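Local atomic coordinates of UDP-glucose 4-epimerase (Brucella ovis, PDB entry 4WOK), a protein that probably catalyses the NAD-dependent interconversion of UDP-glucose and UDP-galactose by inverting the configuration at C4 of the hexose. Residues S126-Y131 and R177-S182; C229-I234 and P297-D302; A51-D56 and G188-K193; G24-K29 and H235-A240. The protein carries 2 engineered substitutions. All blocks are in the same frame, centred on the assembly; numbering follows the deposited sequence.

Contact 1: S126-Y131 and R177-S182; sequences SSCATY and RYFNAS. With NAD (nicotinamide-adenine-dinucleotide), chain B.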
# COMPACT_ATOMS: atom_id res chain seq x y z
N SER A 126 5.81 2.92 -1.18
CA SER A 126 6.46 3.18 0.09
C SER A 126 5.41 3.26 1.18
O SER A 126 4.31 2.74 1.01
CB SER A 126 7.29 4.46 0.01
OG SER A 126 8.13 4.60 1.15
N SER A 127 5.72 3.93 2.28
CA SER A 127 4.81 4.00 3.42
C SER A 127 5.00 5.29 4.18
O SER A 127 6.11 5.80 4.25
CB SER A 127 5.04 2.82 4.38
OG SER A 127 4.27 2.98 5.56
N CYS A 128 3.92 5.81 4.75
CA CYS A 128 4.03 6.97 5.62
C CYS A 128 4.63 6.58 6.97
O CYS A 128 4.88 7.44 7.82
CB CYS A 128 2.67 7.63 5.82
SG CYS A 128 2.10 8.58 4.39
N ALA A 129 4.87 5.29 7.17
CA ALA A 129 5.61 4.83 8.35
C ALA A 129 7.04 5.37 8.36
O ALA A 129 7.70 5.38 9.40
CB ALA A 129 5.61 3.31 8.42
N THR A 130 7.53 5.83 7.21
CA THR A 130 8.88 6.39 7.14
C THR A 130 9.01 7.67 7.99
O THR A 130 10.11 8.01 8.43
CB THR A 130 9.30 6.71 5.69
OG1 THR A 130 8.34 7.59 5.11
CG2 THR A 130 9.40 5.43 4.85
N TYR A 131 7.90 8.36 8.21
CA TYR A 131 7.92 9.63 8.96
C TYR A 131 8.13 9.45 10.46
O TYR A 131 8.72 10.31 11.12
CB TYR A 131 6.63 10.42 8.74
CG TYR A 131 6.43 10.89 7.32
CD1 TYR A 131 7.34 11.76 6.73
CD2 TYR A 131 5.33 10.47 6.58
CE1 TYR A 131 7.16 12.20 5.43
CE2 TYR A 131 5.15 10.91 5.28
CZ TYR A 131 6.07 11.77 4.71
OH TYR A 131 5.89 12.21 3.41
N ARG A 177 3.94 7.32 -0.89
CA ARG A 177 3.80 7.09 0.54
C ARG A 177 2.33 7.17 0.96
O ARG A 177 1.62 8.11 0.61
CB ARG A 177 4.62 8.12 1.34
CG ARG A 177 6.09 8.21 0.96
CD ARG A 177 6.78 9.36 1.72
NE ARG A 177 8.19 9.51 1.36
CZ ARG A 177 8.83 10.68 1.36
NH1 ARG A 177 8.19 11.79 1.70
NH2 ARG A 177 10.11 10.74 1.03
N TYR A 178 1.87 6.17 1.70
CA TYR A 178 0.50 6.20 2.22
C TYR A 178 0.43 5.36 3.48
O TYR A 178 1.36 4.60 3.78
CB TYR A 178 -0.50 5.71 1.17
CG TYR A 178 -0.11 4.39 0.51
CD1 TYR A 178 0.79 4.36 -0.56
CD2 TYR A 178 -0.66 3.20 0.94
CE1 TYR A 178 1.14 3.17 -1.16
CE2 TYR A 178 -0.33 2.00 0.34
CZ TYR A 178 0.57 1.99 -0.71
OH TYR A 178 0.91 0.79 -1.30
N PHE A 179 -0.67 5.49 4.22
CA PHE A 179 -0.80 4.79 5.50
C PHE A 179 -1.51 3.43 5.39
O PHE A 179 -0.87 2.39 5.55
CB PHE A 179 -1.55 5.67 6.50
CG PHE A 179 -0.67 6.64 7.25
CD1 PHE A 179 0.26 6.17 8.18
CD2 PHE A 179 -0.75 8.00 7.02
CE1 PHE A 179 1.08 7.05 8.87
CE2 PHE A 179 0.05 8.89 7.71
CZ PHE A 179 0.97 8.41 8.64
N ASN A 180 -2.82 3.45 5.15
CA ASN A 180 -3.61 2.22 5.17
C ASN A 180 -4.43 2.02 3.92
O ASN A 180 -5.39 2.75 3.67
CB ASN A 180 -4.56 2.20 6.37
CG ASN A 180 -3.83 2.24 7.70
OD1 ASN A 180 -3.14 1.29 8.06
ND2 ASN A 180 -4.01 3.32 8.45
N ALA A 181 -4.07 0.99 3.16
CA ALA A 181 -4.85 0.59 2.00
C ALA A 181 -6.14 -0.08 2.47
O ALA A 181 -6.10 -0.92 3.35
CB ALA A 181 -4.07 -0.37 1.14
N SER A 182 -7.26 0.27 1.87
CA SER A 182 -8.53 -0.25 2.32
C SER A 182 -9.53 -0.41 1.17
O SER A 182 -9.23 -0.04 0.03
CB SER A 182 -9.12 0.66 3.40
OG SER A 182 -9.26 1.98 2.92
PA NAD B . 0.33 -8.07 -0.16
O1A NAD B . 1.21 -8.95 0.71
O2A NAD B . -1.08 -8.40 -0.54
O5B NAD B . 1.16 -8.02 -1.68
C5B NAD B . 2.53 -8.28 -1.52
C4B NAD B . 2.92 -9.08 -2.80
O4B NAD B . 4.35 -9.17 -2.92
C3B NAD B . 2.36 -10.48 -2.53
O3B NAD B . 1.69 -10.90 -3.69
C2B NAD B . 3.65 -11.31 -2.27
O2B NAD B . 3.49 -12.61 -2.70
C1B NAD B . 4.68 -10.55 -3.18
N9A NAD B . 6.06 -10.67 -2.68
C8A NAD B . 6.56 -10.46 -1.37
N7A NAD B . 7.88 -10.64 -1.29
C5A NAD B . 8.26 -10.99 -2.59
C6A NAD B . 9.51 -11.32 -3.15
N6A NAD B . 10.64 -11.33 -2.37
N1A NAD B . 9.60 -11.62 -4.47
C2A NAD B . 8.44 -11.60 -5.21
N3A NAD B . 7.17 -11.32 -4.80
C4A NAD B . 7.14 -11.01 -3.47
O3 NAD B . 0.62 -6.66 0.55
PN NAD B . -0.13 -5.36 -0.05
O1N NAD B . -0.73 -5.44 -1.43
O2N NAD B . -0.76 -4.74 1.14
O5D NAD B . 1.06 -4.11 -0.18
C5D NAD B . 2.03 -4.40 -1.05
C4D NAD B . 2.90 -3.14 -1.12
O4D NAD B . 2.14 -2.00 -0.56
C3D NAD B . 4.12 -3.32 -0.19
O3D NAD B . 5.15 -2.59 -0.78
C2D NAD B . 3.63 -2.62 1.09
O2D NAD B . 4.62 -2.10 1.88
C1D NAD B . 2.94 -1.41 0.41
N1N NAD B . 2.04 -0.71 1.46
C2N NAD B . 0.86 -1.35 1.82
C3N NAD B . 0.03 -0.72 2.78
C7N NAD B . -1.25 -1.41 3.18
O7N NAD B . -2.02 -0.87 3.99
N7N NAD B . -1.55 -2.64 2.63
C4N NAD B . 0.42 0.50 3.33
C5N NAD B . 1.61 1.11 2.95
C6N NAD B . 2.43 0.49 2.00
O HOH W 1 2.00 1.42 6.10

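Contact 2: C229-I234 and P297-D302; sequences CIRDYI and PALYAD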
# COMPACT_ATOMS: atom_id res chain seq x y z
N CYS A 229 -8.58 6.50 18.52
CA CYS A 229 -7.50 7.09 17.73
C CYS A 229 -7.86 7.22 16.26
O CYS A 229 -8.68 6.47 15.72
CB CYS A 229 -6.20 6.31 17.89
SG CYS A 229 -5.97 5.01 16.69
N ILE A 230 -7.23 8.20 15.63
CA ILE A 230 -7.53 8.58 14.26
C ILE A 230 -6.37 8.17 13.36
O ILE A 230 -5.21 8.43 13.67
CB ILE A 230 -7.79 10.10 14.15
CG1 ILE A 230 -9.05 10.48 14.93
CG2 ILE A 230 -7.89 10.52 12.70
CD1 ILE A 230 -9.32 11.97 14.95
N ARG A 231 -6.68 7.50 12.25
CA ARG A 231 -5.65 7.06 11.31
C ARG A 231 -6.10 7.35 9.89
O ARG A 231 -7.21 7.88 9.68
CB ARG A 231 -5.34 5.58 11.51
CG ARG A 231 -4.80 5.22 12.90
CD ARG A 231 -3.35 5.67 13.05
NE ARG A 231 -2.75 5.32 14.34
CZ ARG A 231 -2.69 6.14 15.38
NH1 ARG A 231 -3.22 7.36 15.30
NH2 ARG A 231 -2.12 5.74 16.51
N ASP A 232 -5.27 7.00 8.92
CA ASP A 232 -5.43 7.47 7.55
C ASP A 232 -5.75 6.32 6.61
O ASP A 232 -4.95 5.39 6.48
CB ASP A 232 -4.16 8.18 7.11
CG ASP A 232 -4.34 9.03 5.88
OD1 ASP A 232 -5.43 8.99 5.27
OD2 ASP A 232 -3.38 9.73 5.52
N TYR A 233 -6.90 6.38 5.95
CA TYR A 233 -7.31 5.28 5.09
C TYR A 233 -7.53 5.72 3.65
O TYR A 233 -8.20 6.72 3.39
CB TYR A 233 -8.59 4.63 5.63
CG TYR A 233 -8.41 4.14 7.05
CD1 TYR A 233 -8.64 4.98 8.14
CD2 TYR A 233 -7.97 2.84 7.31
CE1 TYR A 233 -8.45 4.54 9.43
CE2 TYR A 233 -7.77 2.40 8.61
CZ TYR A 233 -8.02 3.26 9.66
OH TYR A 233 -7.82 2.82 10.96
N ILE A 234 -6.98 4.97 2.71
CA ILE A 234 -7.17 5.28 1.30
C ILE A 234 -7.62 4.02 0.55
O ILE A 234 -7.10 2.93 0.76
CB ILE A 234 -5.87 5.86 0.66
CG1 ILE A 234 -6.06 6.08 -0.84
CG2 ILE A 234 -4.66 4.97 0.92
CD1 ILE A 234 -4.97 6.96 -1.46
N PRO A 297 -2.55 10.14 18.82
CA PRO A 297 -4.01 10.25 18.72
C PRO A 297 -4.46 10.31 17.27
O PRO A 297 -5.56 9.86 16.94
CB PRO A 297 -4.33 11.57 19.44
CG PRO A 297 -3.04 11.97 20.13
CD PRO A 297 -1.95 11.39 19.32
N ALA A 298 -3.62 10.86 16.41
CA ALA A 298 -4.01 11.09 15.03
C ALA A 298 -2.81 11.07 14.10
O ALA A 298 -1.78 11.69 14.37
CB ALA A 298 -4.77 12.41 14.90
N LEU A 299 -2.96 10.35 13.00
CA LEU A 299 -1.96 10.31 11.94
C LEU A 299 -2.66 10.32 10.59
O LEU A 299 -3.48 9.45 10.30
CB LEU A 299 -1.07 9.07 12.06
CG LEU A 299 -0.20 8.89 13.30
CD1 LEU A 299 0.42 7.50 13.29
CD2 LEU A 299 0.87 9.96 13.37
N TYR A 300 -2.35 11.30 9.76
CA TYR A 300 -2.85 11.32 8.39
C TYR A 300 -1.98 12.24 7.54
O TYR A 300 -1.32 13.15 8.05
CB TYR A 300 -4.32 11.74 8.34
CG TYR A 300 -4.63 13.04 9.05
CD1 TYR A 300 -4.84 13.08 10.42
CD2 TYR A 300 -4.74 14.23 8.33
CE1 TYR A 300 -5.12 14.26 11.07
CE2 TYR A 300 -5.03 15.43 8.98
CZ TYR A 300 -5.22 15.43 10.34
OH TYR A 300 -5.51 16.61 10.98
N ALA A 301 -1.97 11.98 6.24
CA ALA A 301 -1.03 12.60 5.33
C ALA A 301 -1.61 13.81 4.60
O ALA A 301 -2.81 13.88 4.36
CB ALA A 301 -0.55 11.57 4.31
N ASP A 302 -0.73 14.74 4.25
CA ASP A 302 -1.08 15.89 3.42
C ASP A 302 -0.97 15.51 1.94
O ASP A 302 0.12 15.20 1.46
CB ASP A 302 -0.15 17.06 3.75
CG ASP A 302 -0.61 18.37 3.13
OD1 ASP A 302 -1.53 18.35 2.29
OD2 ASP A 302 -0.03 19.42 3.50
O HOH W 2 -2.68 6.38 9.72
O HOH W 3 -4.53 11.63 3.90

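Contact 3: A51-D56 and G188-K193; sequences AVRWGD and GELGEK. With ZN (zinc ion), chain C.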
# COMPACT_ATOMS: atom_id res chain seq x y z
N ALA A 51 -5.37 -14.21 -8.47
CA ALA A 51 -5.59 -12.77 -8.62
C ALA A 51 -4.86 -12.20 -9.84
O ALA A 51 -4.92 -11.01 -10.12
CB ALA A 51 -5.15 -12.03 -7.36
N VAL A 52 -4.14 -13.06 -10.56
CA VAL A 52 -3.41 -12.60 -11.74
C VAL A 52 -4.29 -12.88 -12.96
O VAL A 52 -4.17 -13.92 -13.61
CB VAL A 52 -2.03 -13.30 -11.85
CG1 VAL A 52 -1.24 -12.74 -13.02
CG2 VAL A 52 -1.22 -13.10 -10.54
N ARG A 53 -5.19 -11.94 -13.24
CA ARG A 53 -6.24 -12.19 -14.22
C ARG A 53 -6.15 -11.31 -15.45
O ARG A 53 -6.99 -11.43 -16.33
CB ARG A 53 -7.62 -11.97 -13.59
CG ARG A 53 -7.78 -12.65 -12.23
CD ARG A 53 -9.18 -12.44 -11.64
NE ARG A 53 -9.22 -12.86 -10.24
CZ ARG A 53 -10.13 -12.44 -9.36
NH1 ARG A 53 -11.06 -11.57 -9.74
NH2 ARG A 53 -10.09 -12.86 -8.09
N TRP A 54 -5.16 -10.42 -15.51
CA TRP A 54 -5.18 -9.39 -16.57
C TRP A 54 -3.97 -9.40 -17.49
O TRP A 54 -3.81 -8.49 -18.29
CB TRP A 54 -5.34 -8.01 -15.93
CG TRP A 54 -6.70 -7.87 -15.33
CD1 TRP A 54 -7.83 -7.47 -15.96
CD2 TRP A 54 -7.07 -8.20 -13.99
NE1 TRP A 54 -8.89 -7.51 -15.09
CE2 TRP A 54 -8.45 -7.95 -13.87
CE3 TRP A 54 -6.37 -8.66 -12.88
CZ2 TRP A 54 -9.15 -8.15 -12.67
CZ3 TRP A 54 -7.06 -8.87 -11.69
CH2 TRP A 54 -8.43 -8.61 -11.60
N GLY A 55 -3.15 -10.43 -17.38
CA GLY A 55 -2.00 -10.59 -18.26
C GLY A 55 -1.11 -11.75 -17.81
O GLY A 55 -1.53 -12.62 -17.05
N ASP A 56 0.13 -11.76 -18.29
CA ASP A 56 1.04 -12.87 -18.03
C ASP A 56 1.43 -12.94 -16.57
O ASP A 56 1.36 -11.96 -15.84
CB ASP A 56 2.30 -12.75 -18.88
CG ASP A 56 2.05 -13.14 -20.33
OD1 ASP A 56 0.89 -13.35 -20.70
OD2 ASP A 56 3.04 -13.23 -21.10
N GLY A 188 -16.62 -5.98 -6.98
CA GLY A 188 -16.76 -7.09 -6.05
C GLY A 188 -15.98 -8.38 -6.26
O GLY A 188 -16.08 -9.28 -5.43
N GLU A 189 -15.20 -8.49 -7.34
CA GLU A 189 -14.50 -9.76 -7.61
C GLU A 189 -13.03 -9.80 -7.19
O GLU A 189 -12.34 -10.78 -7.46
CB GLU A 189 -14.58 -10.11 -9.09
CG GLU A 189 -15.99 -10.33 -9.62
CD GLU A 189 -15.98 -10.75 -11.09
OE1 GLU A 189 -14.94 -11.24 -11.56
OE2 GLU A 189 -17.02 -10.58 -11.76
N LEU A 190 -12.54 -8.74 -6.55
CA LEU A 190 -11.13 -8.69 -6.15
C LEU A 190 -11.01 -8.07 -4.76
O LEU A 190 -11.46 -6.95 -4.53
CB LEU A 190 -10.32 -7.89 -7.17
CG LEU A 190 -8.81 -8.03 -7.22
CD1 LEU A 190 -8.39 -9.46 -7.60
CD2 LEU A 190 -8.24 -7.01 -8.20
N GLY A 191 -10.38 -8.79 -3.84
CA GLY A 191 -10.35 -8.32 -2.47
C GLY A 191 -9.03 -8.50 -1.76
O GLY A 191 -8.02 -8.88 -2.36
N GLU A 192 -9.04 -8.24 -0.46
CA GLU A 192 -7.83 -8.30 0.34
C GLU A 192 -7.79 -9.65 1.07
O GLU A 192 -8.60 -9.88 1.97
CB GLU A 192 -7.82 -7.14 1.34
CG GLU A 192 -6.67 -7.16 2.35
CD GLU A 192 -6.65 -5.91 3.19
OE1 GLU A 192 -5.65 -5.66 3.87
OE2 GLU A 192 -7.64 -5.15 3.16
N LYS A 193 -6.88 -10.53 0.66
CA LYS A 193 -6.84 -11.87 1.25
C LYS A 193 -5.48 -12.11 1.89
O LYS A 193 -4.50 -12.47 1.22
CB LYS A 193 -7.14 -12.95 0.20
ZN ZN C . -4.66 -7.13 5.19
O HOH W 4 -12.20 -10.91 -12.34
O HOH W 5 -11.37 -12.89 -5.57

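Contact 4: G24-K29 and H235-A240; sequences GSHTAK and HVTDLA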
# COMPACT_ATOMS: atom_id res chain seq x y z
N GLY A 24 -1.33 -4.69 -5.62
CA GLY A 24 -0.73 -4.98 -6.91
C GLY A 24 -1.74 -5.53 -7.90
O GLY A 24 -1.73 -5.17 -9.07
N SER A 25 -2.62 -6.42 -7.44
CA SER A 25 -3.62 -7.00 -8.34
C SER A 25 -4.63 -5.93 -8.77
O SER A 25 -5.03 -5.89 -9.94
CB SER A 25 -4.35 -8.19 -7.70
OG SER A 25 -5.06 -7.82 -6.51
N HIS A 26 -5.03 -5.05 -7.84
CA HIS A 26 -5.92 -3.95 -8.23
C HIS A 26 -5.25 -3.03 -9.26
O HIS A 26 -5.92 -2.48 -10.16
CB HIS A 26 -6.34 -3.13 -7.00
CG HIS A 26 -7.43 -3.77 -6.21
ND1 HIS A 26 -7.20 -4.77 -5.29
CD2 HIS A 26 -8.77 -3.54 -6.19
CE1 HIS A 26 -8.35 -5.14 -4.74
NE2 HIS A 26 -9.32 -4.41 -5.27
N THR A 27 -3.95 -2.86 -9.12
CA THR A 27 -3.20 -1.99 -10.02
C THR A 27 -3.06 -2.64 -11.40
O THR A 27 -3.18 -1.96 -12.42
CB THR A 27 -1.83 -1.66 -9.44
OG1 THR A 27 -2.02 -0.96 -8.20
CG2 THR A 27 -1.00 -0.79 -10.41
N ALA A 28 -2.84 -3.95 -11.42
CA ALA A 28 -2.82 -4.71 -12.68
C ALA A 28 -4.17 -4.59 -13.41
O ALA A 28 -4.21 -4.36 -14.63
CB ALA A 28 -2.49 -6.17 -12.41
N LYS A 29 -5.27 -4.77 -12.69
CA LYS A 29 -6.60 -4.60 -13.27
C LYS A 29 -6.74 -3.22 -13.91
O LYS A 29 -7.24 -3.09 -15.04
CB LYS A 29 -7.69 -4.80 -12.20
CG LYS A 29 -9.12 -4.55 -12.68
CD LYS A 29 -10.13 -4.94 -11.59
CE LYS A 29 -11.56 -5.02 -12.12
NZ LYS A 29 -12.18 -3.68 -12.27
N HIS A 235 -8.62 4.20 -0.31
CA HIS A 235 -9.17 3.10 -1.08
C HIS A 235 -8.15 2.53 -2.05
O HIS A 235 -7.44 3.28 -2.74
CB HIS A 235 -10.42 3.56 -1.82
CG HIS A 235 -11.28 2.44 -2.31
ND1 HIS A 235 -10.92 1.63 -3.36
CD2 HIS A 235 -12.48 1.98 -1.88
CE1 HIS A 235 -11.87 0.73 -3.57
NE2 HIS A 235 -12.83 0.92 -2.68
N VAL A 236 -8.10 1.21 -2.14
CA VAL A 236 -7.10 0.53 -2.97
C VAL A 236 -7.22 0.89 -4.46
O VAL A 236 -6.22 0.91 -5.20
CB VAL A 236 -7.20 -1.00 -2.78
CG1 VAL A 236 -8.59 -1.49 -3.17
CG2 VAL A 236 -6.10 -1.73 -3.55
N THR A 237 -8.43 1.19 -4.92
CA THR A 237 -8.59 1.59 -6.31
C THR A 237 -7.96 2.96 -6.55
O THR A 237 -7.36 3.20 -7.61
CB THR A 237 -10.07 1.62 -6.72
OG1 THR A 237 -10.63 0.32 -6.54
CG2 THR A 237 -10.21 2.02 -8.19
N ASP A 238 -8.08 3.85 -5.56
CA ASP A 238 -7.38 5.13 -5.61
C ASP A 238 -5.87 4.91 -5.64
O ASP A 238 -5.15 5.62 -6.33
CB ASP A 238 -7.77 6.01 -4.42
CG ASP A 238 -9.07 6.78 -4.65
OD1 ASP A 238 -9.31 7.20 -5.80
OD2 ASP A 238 -9.84 6.96 -3.68
N LEU A 239 -5.39 3.93 -4.88
CA LEU A 239 -3.95 3.61 -4.91
C LEU A 239 -3.55 3.13 -6.29
O LEU A 239 -2.52 3.54 -6.82
CB LEU A 239 -3.60 2.56 -3.84
CG LEU A 239 -3.62 3.08 -2.41
CD1 LEU A 239 -3.50 1.93 -1.43
CD2 LEU A 239 -2.54 4.12 -2.17
N ALA A 240 -4.36 2.25 -6.88
CA ALA A 240 -4.11 1.79 -8.25
C ALA A 240 -4.01 2.99 -9.19
O ALA A 240 -3.05 3.11 -9.95
CB ALA A 240 -5.21 0.84 -8.70

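Contact 1: S126-Y131 and R177-S182
The CB of C128 sits squarely over the middle of the F179 ring, 3.3 Å from CB to the ring centroid and only 8° off the normal, a close CH-pi contact. SG of the same cysteine lies over that face too, 4.2 Å from the centroid, as a sulfur-aromatic contact, and it also lies 3.6 Å from Y178 CA, close to the R177-Y178 peptide. C128 N closes the backbone link, donating to Y178 O at 3.0 Å in a nearly straight bond that meets the carbonyl from above its plane. Before it, S127 OG, anti to its own backbone N (chi1 173°), accepts from A129 N to form an ST turn, and water 1 joins this hydroxyl to F179 O. The segments continue from the C-terminal ends of neighbouring parallel strands 121-125 and 172-177 of the Rossmann sheet, and together wall the nicotinamide end of NAD. The Y178 ring carries S126 O over one face, and Y178 OH, bonded to S125, lies 3.1 Å from NAD O4D. A181 N donates to the carboxamide oxygen O7N at 2.9 Å, a bond that would favour this rotation of the group. S127 also packs on Y151 of helix 150-169, in a Tyr-x-x-x-Lys sequence like that of related epimerases. At the far end the extended side chain of R177 crosses Y131 at about a right angle, their planes 86° apart, and NH1 donates to Y131 OH at 2.9 Å. That hydroxyl is also bonded to N260, while R177 NH2 forms a salt bridge with E159, which receives S126 OG as well.

Contact 2: C229-I234 and P297-D302
A lone parallel beta bridge pairs I230 with A298, the backbones of 229-232 and 297-301 running within 8° of each other. I230 N donates to P297 O at 2.7 Å, and I230 O takes L299 N at 3.0 Å. The same carbonyl oxygen is gripped from the opposite face of its plane by NH1 of R231, so two donors converge on it from above and below. The R231 chain is bent (chi2 -74° turns CD out of the extended path), and the side chain lies beside that of L299, pointing the same way. Its guanidinium is sandwiched: L299 CD1 sits centrally over one face, C229 SG is 3.7 Å above the other, and the P297-A298 peptide meets the edge. R231 NH2 continues to the carbonyl of P296. Strand 230-235 belongs to a small mixed sheet, with 180-182 parallel to it and 267-268 antiparallel, and the irregular segment 297-302 lies against its first half. Beyond the bridge the backbones stay close, but D232 N makes no direct hydrogen bond to L299 O; water 2 accepts from the former and donates to the latter. The D232 carboxylate takes over the pairing. OD2 accepts A301 N at 2.8 Å, approached from above the carboxylate plane, and also receives water 3, which donates to A301 O. CG of D232 packs at 3.7 Å on CB of Y300, whose ring plane stands 82° from the carboxylate.

Contact 3: A51-D56 and G188-K193
The guanidinium of R53 has L190 CD1 over one face, 3.7 Å above the plane and offset toward its rim, while E189 O and water 5 lie in plane at its edge. The W54 ring carries the CB of R53 over one face and meets L190 at its far end, tip to tip, with W54 CH2 3.8 Å from L190 CD2. L190 is forked between them: CD1 lies against the guanidinium and A51 CB, while CD2 makes the closer approach to the indole, with CG anti to the backbone N (chi1 -162°) carrying the branch point toward 51-54. R53, extended from CG to NE, runs antiparallel past the L190 side chain and ends on the backbone beyond. NH1 donates to E189 O at 2.7 Å, and NH2 adds a weak bond to the same oxygen at 3.1 Å. Both segments are loops at the NAD-binding side of the Rossmann domain; loop 51-56 follows strand 37-42, and loop 188-193 leads from strand 180-182 into the zinc site. E192, two residues after L190, binds the zinc ion through OE1 at 2.2 Å, together with H194, E197 and H199. L190 also touches S25, and W54 touches K29, both on helix 22-33. E189 OE1 stays 4.3 Å from R53 NH1, too far for a salt bridge, and water 4 mediates, accepting from NH1 and donating to OE1. Water 5 similarly joins R53 NH2 to E189 O.

Contact 4: G24-K29 and H235-A240
The short axes of helices 24-29 and 236-240 pass 8.5 Å apart at a crossing angle of -58°, with T27 and A240 closest, their CA atoms 4.3 Å from each other. V236 spreads both methyl groups over one face of the H26 ring. CG1, placed over the ring by a chi1 of 59°, is 3.7 Å from the ring centroid, a CH-pi contact, and CG2 rests 3.6 Å from H26 CG. The side chains cross at about a right angle. One turn on, A240 CB touches both H26 O and T27 OG1, each 3.7 Å away. Helix 22-33 is the first helix of the Rossmann fold, and G24 is the last glycine of a glycine-rich strand-turn-helix sequence, consistent with the dinucleotide-binding turn of such folds. Helix 236-251 starts directly from strand 230-235; there H235 acts as N-cap, its ND1 accepting from T237 N at 3.0 Å, close to the plane of the imidazole. With ND1 accepting an N-H and the other ring nitrogen bonded to T325, that histidine is probably neutral. H26 ND1 is turned back to F22 O and T27 OG1 to I23 O, so both are satisfied within their own helix, and H26 NE2 has a partner elsewhere. No hydrogen bond joins the two segments, and the buried interface therefore depends on the fit of methyl groups against an imidazole face and closely approaching backbones.

Overall arrangement
From the N terminus, helix 22-33 opens contact 4 just after the first strand, and loop 51-56 opens contact 3. Contact 1 opens after strand 121-125 and closes first, at 177-182; contact 3 closes next, at 188-193, and contact 4 last of these, at 235-240, so that 1 lies within 3 and 3 within 4. Contact 2 starts at 229-234, before contact 4 has closed, and ends at 297-302, so 2 and 4 cross, while 2 follows 1 and 3 in series. Strands 180-182 and 230-235 are sheet neighbours joining contacts 1 and 2; S182 O bonded to V236 N ties contact 1 to 4. Contact 3 packs on helix 22-33, while contact 2 lies across the chain's centre from it.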